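Local coordinates for protein acyl-ACP thioesterase (Bacteroides thetaiotaomicron, PDB 2ESS) that probably hydrolyses the thioester of fatty acyl-ACP to release free fatty acid, and carries bound calcium, at residues N6-Y11 and Q82-N87; E77-Q82 and F97-K102; T93-A98 and A110-A115. All blocks are in the same frame, centred on the assembly; numbering follows the deposited sequence.

Contact 1. Residues N6-Y11 and Q82-N87; sequences NKIGTY and QTWVEN
I8, just ahead of the edge strand, packs CG2 against Q82 CB at 3.7 Å. The methyl gets there because CG2 of I8 lies anti to the backbone N, while CG1 takes the position beside that N (chi1 -57°) and runs alongside W84 CB. On the same side of the sheet, T10 and Q82 form an antiparallel non-hydrogen-bonded pair whose side chains lie side by side and point the same way. Here T10 OG1 rests against the aliphatic Q82 CG at 3.4 Å, a van der Waals approach.

The backbones meet through the hydrogen-bonded pair G9 and T83. G9 N donates to T83 O over 3.0 Å, and T83 N returns a bond of 2.9 Å to G9 O. A CA-H...O contact from Q82 CA to G9 O, 3.1 Å long, supplements them. On the opposite face of the sheet, T83 CG2 meets the Y11 ring at its edge, 3.8 Å from CE2. A CB on G9 would come too close to Y11 OH. Ahead of G9 the chain is off the sheet, and a water donates to K7 O, which also bonds H42 NE2, and accepts from V85 N.

Further out, T83 OG1 is hydrogen-bonded to R95 NH1 and N96 O on strand 92-100. The Y11 ring meets that of F41 on helix 28-45, and K7 NZ reaches E4 and I139 O. This is the edge of an antiparallel sheet, where strand 9-14, the outermost within this chain, joins strand 78-88 in the N-terminal hotdog half of the thioesterase, with helix 28-45 lying against the face that carries Y11 and T83.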
loop_
_atom_site.group_PDB
_atom_site.type_symbol
_atom_site.label_atom_id
_atom_site.label_comp_id
_atom_site.label_asym_id
_atom_site.label_seq_id
_atom_site.Cartn_x
_atom_site.Cartn_y
_atom_site.Cartn_z
ATOM N N ASN A 6 20.013 19.920 -12.519
ATOM C CA ASN A 6 20.831 18.954 -11.745
ATOM C C ASN A 6 20.434 18.761 -10.257
ATOM O O ASN A 6 20.807 17.777 -9.631
ATOM C CB ASN A 6 22.315 19.358 -11.799
ATOM C CG ASN A 6 22.964 19.090 -13.148
ATOM O OD1 ASN A 6 22.573 18.179 -13.886
ATOM N ND2 ASN A 6 23.984 19.879 -13.465
ATOM N N LYS A 7 19.687 19.708 -9.708
ATOM C CA LYS A 7 19.201 19.644 -8.329
ATOM C C LYS A 7 17.891 18.877 -8.191
ATOM O O LYS A 7 17.421 18.675 -7.090
ATOM C CB LYS A 7 18.983 21.058 -7.811
ATOM C CG LYS A 7 20.237 21.903 -7.836
ATOM C CD LYS A 7 19.922 23.363 -7.762
ATOM C CE LYS A 7 21.189 24.187 -7.596
ATOM N NZ LYS A 7 20.855 25.603 -7.288
ATOM N N ILE A 8 17.301 18.486 -9.316
ATOM C CA ILE A 8 16.056 17.713 -9.377
ATOM C C ILE A 8 16.331 16.207 -9.354
ATOM O O ILE A 8 17.197 15.705 -10.050
ATOM C CB ILE A 8 15.210 18.098 -10.646
ATOM C CG1 ILE A 8 14.913 19.597 -10.630
ATOM C CG2 ILE A 8 13.915 17.306 -10.694
ATOM C CD1 ILE A 8 14.455 20.167 -11.981
ATOM N N GLY A 9 15.622 15.490 -8.501
ATOM C CA GLY A 9 15.597 14.059 -8.548
ATOM C C GLY A 9 14.385 13.600 -9.344
ATOM O O GLY A 9 13.276 14.091 -9.126
ATOM N N THR A 10 14.588 12.618 -10.208
ATOM C CA THR A 10 13.519 12.026 -11.034
ATOM C C THR A 10 13.424 10.519 -10.826
ATOM O O THR A 10 14.408 9.818 -10.935
ATOM C CB THR A 10 13.762 12.282 -12.569
ATOM O OG1 THR A 10 14.045 13.673 -12.796
ATOM C CG2 THR A 10 12.541 11.816 -13.415
ATOM N N TYR A 11 12.229 10.020 -10.542
ATOM C CA TYR A 11 12.025 8.639 -10.127
ATOM C C TYR A 11 10.914 8.040 -10.955
ATOM O O TYR A 11 9.915 8.695 -11.186
ATOM C CB TYR A 11 11.721 8.584 -8.622
ATOM C CG TYR A 11 12.798 9.311 -7.845
ATOM C CD1 TYR A 11 14.046 8.748 -7.631
ATOM C CD2 TYR A 11 12.600 10.620 -7.420
ATOM C CE1 TYR A 11 15.037 9.455 -6.971
ATOM C CE2 TYR A 11 13.597 11.332 -6.752
ATOM C CZ TYR A 11 14.802 10.752 -6.525
ATOM O OH TYR A 11 15.760 11.500 -5.867
ATOM N N GLN A 82 9.224 14.031 -10.135
ATOM C CA GLN A 82 10.389 14.898 -9.959
ATOM C C GLN A 82 10.187 15.632 -8.638
ATOM O O GLN A 82 9.069 15.991 -8.288
ATOM C CB GLN A 82 10.519 15.902 -11.097
ATOM C CG GLN A 82 11.088 15.325 -12.370
ATOM C CD GLN A 82 10.939 16.253 -13.530
ATOM O OE1 GLN A 82 10.216 17.234 -13.466
ATOM N NE2 GLN A 82 11.624 15.949 -14.599
ATOM N N THR A 83 11.282 15.873 -7.932
ATOM C CA THR A 83 11.236 16.581 -6.668
ATOM C C THR A 83 12.505 17.407 -6.480
ATOM O O THR A 83 13.582 17.076 -6.996
ATOM C CB THR A 83 11.030 15.586 -5.498
ATOM O OG1 THR A 83 10.842 16.333 -4.303
ATOM C CG2 THR A 83 12.204 14.592 -5.385
ATOM N N TRP A 84 12.359 18.489 -5.731
ATOM C CA TRP A 84 13.423 19.432 -5.518
ATOM C C TRP A 84 13.051 20.287 -4.313
ATOM O O TRP A 84 11.873 20.388 -3.945
ATOM C CB TRP A 84 13.620 20.322 -6.768
ATOM C CG TRP A 84 12.447 21.163 -7.105
ATOM C CD1 TRP A 84 12.198 22.435 -6.680
ATOM C CD2 TRP A 84 11.339 20.786 -7.922
ATOM N NE1 TRP A 84 10.997 22.867 -7.177
ATOM C CE2 TRP A 84 10.453 21.870 -7.948
ATOM C CE3 TRP A 84 11.007 19.621 -8.625
ATOM C CZ2 TRP A 84 9.272 21.843 -8.668
ATOM C CZ3 TRP A 84 9.840 19.588 -9.329
ATOM C CH2 TRP A 84 8.977 20.694 -9.347
ATOM N N VAL A 85 14.069 20.874 -3.712
ATOM C CA VAL A 85 13.936 21.830 -2.630
ATOM C C VAL A 85 13.753 23.210 -3.183
ATOM O O VAL A 85 14.594 23.696 -3.917
ATOM C CB VAL A 85 15.185 21.806 -1.700
ATOM C CG1 VAL A 85 15.091 22.864 -0.576
ATOM C CG2 VAL A 85 15.353 20.422 -1.093
ATOM N N GLU A 86 12.636 23.850 -2.830
ATOM C CA GLU A 86 12.355 25.212 -3.279
ATOM C C GLU A 86 12.911 26.257 -2.333
ATOM O O GLU A 86 13.480 27.250 -2.773
ATOM C CB GLU A 86 10.853 25.427 -3.451
ATOM C CG GLU A 86 10.526 26.836 -3.822
ATOM C CD GLU A 86 9.039 27.045 -4.020
ATOM O OE1 GLU A 86 8.267 26.786 -3.055
ATOM O OE2 GLU A 86 8.669 27.481 -5.133
ATOM N N ASN A 87 12.726 26.047 -1.033
ATOM C CA ASN A 87 13.234 26.979 -0.009
ATOM C C ASN A 87 13.661 26.264 1.241
ATOM O O ASN A 87 13.055 25.287 1.631
ATOM C CB ASN A 87 12.138 27.967 0.441
ATOM C CG ASN A 87 11.928 29.114 -0.543
ATOM O OD1 ASN A 87 10.812 29.322 -1.020
ATOM N ND2 ASN A 87 13.000 29.872 -0.834
HETATM O O HOH W 1 16.645 20.291 -4.838
#

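Contact 2. Residues E77-Q82 and F97-K102; sequences EKFSVQ and FAVIDK
Residues 78-82 and 97-100 pair as antiparallel strands of the beta hairpin 78-88/92-100, at the end far from its turn, with E77 on one side and D101 and K102 on the other continuing into loop. Four backbone hydrogen bonds join them in two reciprocal pairs. S80 and I100 exchange bonds, the shorter being I100 N to S80 O at 2.8 Å, and Q82 and A98 do the same. V81 and V99 form the non-hydrogen-bonded pair between them.

On the face of S80, I100, Q82 and A98, S80 has OG between the backbone N and the carbonyl carbon (chi1 61°), which sets its hydroxyl 3.4 Å from I100 CB; a water bonded to this OG also donates to D101 O. Next to it the side chains of I100 and Q82 cross obliquely, I100 CD1 3.8 Å from Q82 OE1. On the face of V81 and V99 the contacts are apolar: V81 CG1 lies 4.0 Å from F97 CD2, and F79 CD2 lies 4.4 Å from V99 CG1.

Helix 28-45 covers V81 and F97 through L35, as expected of a hotdog fold, in which a curved antiparallel sheet wraps around a long central helix. F79 meets the ring of F13 on the edge strand 9-14.

Past the paired strands, where E77 and K102 also touch a crystal neighbour, K102 NZ forms a salt bridge of 3.0 Å with E77 OE2, approaching from above the carboxylate plane, 54° out of it. The lysine chain is bent at its last torsion (chi4 -64°), and its CE also packs against OE2. The other oxygen, E77 OE1, accepts from Y74 N and from a water that donates to K78 O as well and weakly accepts from K102 N.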
loop_
_atom_site.group_PDB
_atom_site.type_symbol
_atom_site.label_atom_id
_atom_site.label_comp_id
_atom_site.label_asym_id
_atom_site.label_seq_id
_atom_site.Cartn_x
_atom_site.Cartn_y
_atom_site.Cartn_z
ATOM N N GLU A 77 0.341 1.920 -16.376
ATOM C CA GLU A 77 1.082 2.965 -17.057
ATOM C C GLU A 77 2.313 3.333 -16.259
ATOM O O GLU A 77 2.302 3.327 -15.032
ATOM C CB GLU A 77 0.257 4.226 -17.206
ATOM C CG GLU A 77 -0.936 4.116 -18.066
ATOM C CD GLU A 77 -1.599 5.484 -18.315
ATOM O OE1 GLU A 77 -1.460 6.458 -17.473
ATOM O OE2 GLU A 77 -2.263 5.564 -19.368
ATOM N N LYS A 78 3.364 3.677 -16.985
ATOM C CA LYS A 78 4.518 4.298 -16.405
ATOM C C LYS A 78 4.169 5.724 -16.051
ATOM O O LYS A 78 3.347 6.368 -16.708
ATOM C CB LYS A 78 5.670 4.316 -17.398
ATOM C CG LYS A 78 6.261 2.940 -17.692
ATOM C CD LYS A 78 7.321 3.055 -18.797
ATOM C CE LYS A 78 7.749 1.696 -19.310
ATOM N NZ LYS A 78 8.411 1.837 -20.635
ATOM N N PHE A 79 4.820 6.197 -15.011
ATOM C CA PHE A 79 4.788 7.575 -14.618
ATOM C C PHE A 79 6.059 7.912 -13.873
ATOM O O PHE A 79 6.844 7.041 -13.527
ATOM C CB PHE A 79 3.509 7.923 -13.823
ATOM C CG PHE A 79 3.429 7.335 -12.432
ATOM C CD1 PHE A 79 2.962 6.036 -12.241
ATOM C CD2 PHE A 79 3.751 8.104 -11.305
ATOM C CE1 PHE A 79 2.847 5.474 -10.978
ATOM C CE2 PHE A 79 3.617 7.553 -10.022
ATOM C CZ PHE A 79 3.163 6.246 -9.859
ATOM N N SER A 80 6.291 9.190 -13.661
ATOM C CA SER A 80 7.463 9.578 -12.884
ATOM C C SER A 80 7.175 10.763 -11.982
ATOM O O SER A 80 6.187 11.501 -12.179
ATOM C CB SER A 80 8.656 9.835 -13.817
ATOM O OG SER A 80 8.343 10.867 -14.683
ATOM N N VAL A 81 8.036 10.895 -10.985
ATOM C CA VAL A 81 7.970 11.969 -10.024
ATOM C C VAL A 81 9.303 12.712 -10.062
ATOM O O VAL A 81 10.390 12.100 -10.023
ATOM C CB VAL A 81 7.702 11.412 -8.625
ATOM C CG1 VAL A 81 7.770 12.529 -7.554
ATOM C CG2 VAL A 81 6.383 10.644 -8.592
ATOM N N GLN A 82 9.224 14.031 -10.135
ATOM C CA GLN A 82 10.389 14.898 -9.959
ATOM C C GLN A 82 10.187 15.632 -8.638
ATOM O O GLN A 82 9.069 15.991 -8.288
ATOM C CB GLN A 82 10.519 15.902 -11.097
ATOM C CG GLN A 82 11.088 15.325 -12.370
ATOM C CD GLN A 82 10.939 16.253 -13.530
ATOM O OE1 GLN A 82 10.216 17.234 -13.466
ATOM N NE2 GLN A 82 11.624 15.949 -14.599
ATOM N N PHE A 97 7.139 19.072 -5.963
ATOM C CA PHE A 97 7.053 17.867 -6.805
ATOM C C PHE A 97 6.316 18.169 -8.111
ATOM O O PHE A 97 5.437 19.051 -8.172
ATOM C CB PHE A 97 6.276 16.730 -6.126
ATOM C CG PHE A 97 6.771 16.354 -4.792
ATOM C CD1 PHE A 97 6.303 17.008 -3.665
ATOM C CD2 PHE A 97 7.679 15.304 -4.642
ATOM C CE1 PHE A 97 6.748 16.633 -2.408
ATOM C CE2 PHE A 97 8.124 14.938 -3.409
ATOM C CZ PHE A 97 7.675 15.610 -2.284
ATOM N N ALA A 98 6.696 17.438 -9.154
ATOM C CA ALA A 98 5.927 17.385 -10.400
ATOM C C ALA A 98 5.652 15.899 -10.680
ATOM O O ALA A 98 6.457 15.018 -10.370
ATOM C CB ALA A 98 6.693 18.034 -11.543
ATOM N N VAL A 99 4.473 15.601 -11.191
ATOM C CA VAL A 99 4.138 14.236 -11.624
ATOM C C VAL A 99 4.014 14.236 -13.137
ATOM O O VAL A 99 3.321 15.093 -13.717
ATOM C CB VAL A 99 2.804 13.777 -10.973
ATOM C CG1 VAL A 99 2.457 12.325 -11.383
ATOM C CG2 VAL A 99 2.927 13.935 -9.432
ATOM N N ILE A 100 4.665 13.262 -13.776
ATOM C CA ILE A 100 4.798 13.234 -15.219
ATOM C C ILE A 100 4.205 11.935 -15.717
ATOM O O ILE A 100 4.511 10.867 -15.190
ATOM C CB ILE A 100 6.269 13.376 -15.686
ATOM C CG1 ILE A 100 6.855 14.721 -15.235
ATOM C CG2 ILE A 100 6.357 13.354 -17.187
ATOM C CD1 ILE A 100 7.379 14.719 -13.866
ATOM N N ASP A 101 3.355 12.034 -16.717
ATOM C CA ASP A 101 2.628 10.850 -17.217
ATOM C C ASP A 101 3.482 10.047 -18.204
ATOM O O ASP A 101 4.623 10.408 -18.453
ATOM C CB ASP A 101 1.254 11.244 -17.784
ATOM C CG ASP A 101 1.299 11.790 -19.217
ATOM O OD1 ASP A 101 2.385 11.907 -19.853
ATOM O OD2 ASP A 101 0.185 12.085 -19.721
ATOM N N LYS A 102 2.928 8.980 -18.789
ATOM C CA LYS A 102 3.736 8.082 -19.621
ATOM C C LYS A 102 4.302 8.808 -20.869
ATOM O O LYS A 102 5.356 8.444 -21.390
ATOM C CB LYS A 102 2.909 6.852 -20.029
ATOM C CG LYS A 102 1.772 7.204 -20.980
ATOM C CD LYS A 102 0.795 6.075 -21.193
ATOM C CE LYS A 102 -0.435 6.513 -22.012
ATOM N NZ LYS A 102 -1.252 7.560 -21.297
HETATM O O HOH W 2 0.904 7.847 -16.845
HETATM O O HOH W 3 6.979 9.644 -17.192
#

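Contact 3. Residues T93-A98 and A110-A115; sequences TDRNFA and ARSVWA
Strands 93-98 and 110-115 run antiparallel, their axes at 161° and 4.6 Å apart at the closest, with T93-W114, R95-S112 and F97-A110 as the hydrogen-bonded pairs. S112 OG makes several of the contacts between them. It sits between the backbone N and the carbonyl carbon (chi1 62°) and donates to R95 O at 2.8 Å. That carbonyl also accepts from S112 N, nearly in line with its C=O, so two donors of one residue grip it. The same OG receives the indole N-H of W114 (NE1 to OG 2.8 Å), lying close to the ring plane. It further touches R95 CB and F97 CE1, the latter at 3.4 Å near the plane of the phenyl ring. An alanine here would probably leave W114 NE1 without this acceptor and the indole freer to turn, and R95 O with one donor fewer.

These side chains line the face of the hotdog sheet that packs on helix 28-45: R95 lies on A39, F97 and A110 on L35, and W114 on L36. F97 CD1 also meets A110 CB at 3.7 Å. The guanidinium of R95 hydrogen-bonds to T83 OG1 through NH1, to H42 ND1 through NH2 and, through NE, to a methylpentanediol that probably comes from the crystallisation liquor.

On the other face N96 and R111 lie side by side, with N96 ND2 over one guanidinium face, 3.5 Å above its plane and toward the rim. N96 OD1 touches R111 CG and accepts from a water that also donates to S112 O. R111 itself is held by a salt bridge to E86 and hydrogen bonds to I146 O and C144 O. Beside them D94 OD1 rests 3.6 Å from V113 CG2.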
loop_
_atom_site.group_PDB
_atom_site.type_symbol
_atom_site.label_atom_id
_atom_site.label_comp_id
_atom_site.label_asym_id
_atom_site.label_seq_id
_atom_site.Cartn_x
_atom_site.Cartn_y
_atom_site.Cartn_z
ATOM N N THR A 93 11.292 23.724 5.647
ATOM C CA THR A 93 11.763 23.526 4.286
ATOM C C THR A 93 10.591 23.196 3.391
ATOM O O THR A 93 9.744 22.393 3.772
ATOM C CB THR A 93 12.795 22.389 4.221
ATOM O OG1 THR A 93 13.938 22.819 4.945
ATOM C CG2 THR A 93 13.208 22.081 2.795
ATOM N N ASP A 94 10.538 23.866 2.244
ATOM C CA ASP A 94 9.505 23.632 1.233
ATOM C C ASP A 94 10.107 22.743 0.140
ATOM O O ASP A 94 11.063 23.125 -0.517
ATOM C CB ASP A 94 9.015 24.956 0.649
ATOM C CG ASP A 94 8.300 25.834 1.685
ATOM O OD1 ASP A 94 7.883 25.343 2.778
ATOM O OD2 ASP A 94 8.198 27.045 1.410
ATOM N N ARG A 95 9.551 21.554 -0.011
ATOM C CA ARG A 95 9.923 20.612 -1.036
ATOM C C ARG A 95 8.749 20.444 -2.010
ATOM O O ARG A 95 7.614 20.181 -1.592
ATOM C CB ARG A 95 10.233 19.259 -0.450
ATOM C CG ARG A 95 10.312 18.192 -1.543
ATOM C CD ARG A 95 10.821 16.879 -1.092
ATOM N NE ARG A 95 12.221 16.820 -0.650
ATOM C CZ ARG A 95 13.290 16.771 -1.423
ATOM N NH1 ARG A 95 13.209 16.945 -2.731
ATOM N NH2 ARG A 95 14.483 16.649 -0.859
ATOM N N ASN A 96 9.037 20.589 -3.301
ATOM C CA ASN A 96 8.008 20.560 -4.352
ATOM C C ASN A 96 8.199 19.373 -5.234
ATOM O O ASN A 96 9.267 18.703 -5.201
ATOM C CB ASN A 96 8.017 21.858 -5.139
ATOM C CG ASN A 96 7.598 23.043 -4.281
ATOM O OD1 ASN A 96 7.077 22.879 -3.164
ATOM N ND2 ASN A 96 7.868 24.223 -4.768
ATOM N N PHE A 97 7.139 19.072 -5.963
ATOM C CA PHE A 97 7.053 17.867 -6.805
ATOM C C PHE A 97 6.316 18.169 -8.111
ATOM O O PHE A 97 5.437 19.051 -8.172
ATOM C CB PHE A 97 6.276 16.730 -6.126
ATOM C CG PHE A 97 6.771 16.354 -4.792
ATOM C CD1 PHE A 97 6.303 17.008 -3.665
ATOM C CD2 PHE A 97 7.679 15.304 -4.642
ATOM C CE1 PHE A 97 6.748 16.633 -2.408
ATOM C CE2 PHE A 97 8.124 14.938 -3.409
ATOM C CZ PHE A 97 7.675 15.610 -2.284
ATOM N N ALA A 98 6.696 17.438 -9.154
ATOM C CA ALA A 98 5.927 17.385 -10.400
ATOM C C ALA A 98 5.652 15.899 -10.680
ATOM O O ALA A 98 6.457 15.018 -10.370
ATOM C CB ALA A 98 6.693 18.034 -11.543
ATOM N N ALA A 110 2.886 18.914 -6.548
ATOM C CA ALA A 110 2.686 18.864 -5.118
ATOM C C ALA A 110 3.666 19.798 -4.408
ATOM O O ALA A 110 4.775 20.067 -4.908
ATOM C CB ALA A 110 2.770 17.421 -4.584
ATOM N N ARG A 111 3.207 20.308 -3.257
ATOM C CA ARG A 111 4.005 21.130 -2.351
ATOM C C ARG A 111 3.956 20.480 -0.973
ATOM O O ARG A 111 2.885 20.078 -0.532
ATOM C CB ARG A 111 3.446 22.536 -2.258
ATOM C CG ARG A 111 3.623 23.362 -3.509
ATOM C CD ARG A 111 3.021 24.754 -3.340
ATOM N NE ARG A 111 3.501 25.563 -4.442
ATOM C CZ ARG A 111 4.603 26.293 -4.440
ATOM N NH1 ARG A 111 5.371 26.423 -3.362
ATOM N NH2 ARG A 111 4.934 26.918 -5.547
ATOM N N SER A 112 5.114 20.377 -0.320
ATOM C CA SER A 112 5.230 19.802 1.031
ATOM C C SER A 112 6.031 20.766 1.900
ATOM O O SER A 112 6.900 21.508 1.405
ATOM C CB SER A 112 5.862 18.410 1.013
ATOM O OG SER A 112 7.196 18.385 0.499
ATOM N N VAL A 113 5.692 20.808 3.185
ATOM C CA VAL A 113 6.320 21.733 4.147
ATOM C C VAL A 113 6.756 20.859 5.317
ATOM O O VAL A 113 5.974 20.068 5.846
ATOM C CB VAL A 113 5.369 22.858 4.620
ATOM C CG1 VAL A 113 6.055 23.764 5.718
ATOM C CG2 VAL A 113 4.805 23.668 3.404
ATOM N N TRP A 114 8.029 20.952 5.640
ATOM C CA TRP A 114 8.671 20.066 6.629
ATOM C C TRP A 114 9.286 20.913 7.718
ATOM O O TRP A 114 9.984 21.880 7.417
ATOM C CB TRP A 114 9.796 19.245 5.965
ATOM C CG TRP A 114 9.317 18.379 4.854
ATOM C CD1 TRP A 114 9.003 18.760 3.583
ATOM C CD2 TRP A 114 9.085 16.987 4.924
ATOM N NE1 TRP A 114 8.572 17.693 2.883
ATOM C CE2 TRP A 114 8.628 16.582 3.673
ATOM C CE3 TRP A 114 9.256 16.024 5.929
ATOM C CZ2 TRP A 114 8.330 15.251 3.379
ATOM C CZ3 TRP A 114 8.932 14.715 5.645
ATOM C CH2 TRP A 114 8.476 14.345 4.389
ATOM N N ALA A 115 9.092 20.535 8.982
ATOM C CA ALA A 115 9.782 21.210 10.077
ATOM C C ALA A 115 11.036 20.396 10.439
ATOM O O ALA A 115 11.078 19.213 10.233
ATOM C CB ALA A 115 8.885 21.357 11.317
HETATM O O HOH W 4 6.302 23.465 -0.596
#

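Overall arrangement
The three contacts tie together four adjacent strands of one antiparallel sheet, in the order 9-14, 78-88, 92-100 and 106-118. Contacts 1 and 2 share Q82, with centres 13 Å apart, and Y11 N probably bonds V81 O at 2.8 Å between them. Contacts 2 and 3 share F97 and A98. The centres of contacts 1 and 3 are 10 Å apart, and E86 N probably bonds D94 O at 2.9 Å. Calcium is bound by D171 and H175; the W114 side chain of contact 3 is about 10 Å from that of H175 and about 9 Å from a calcium ion. The R95 side chain lies about 3 Å from the methylpentanediol, which may mark a pocket.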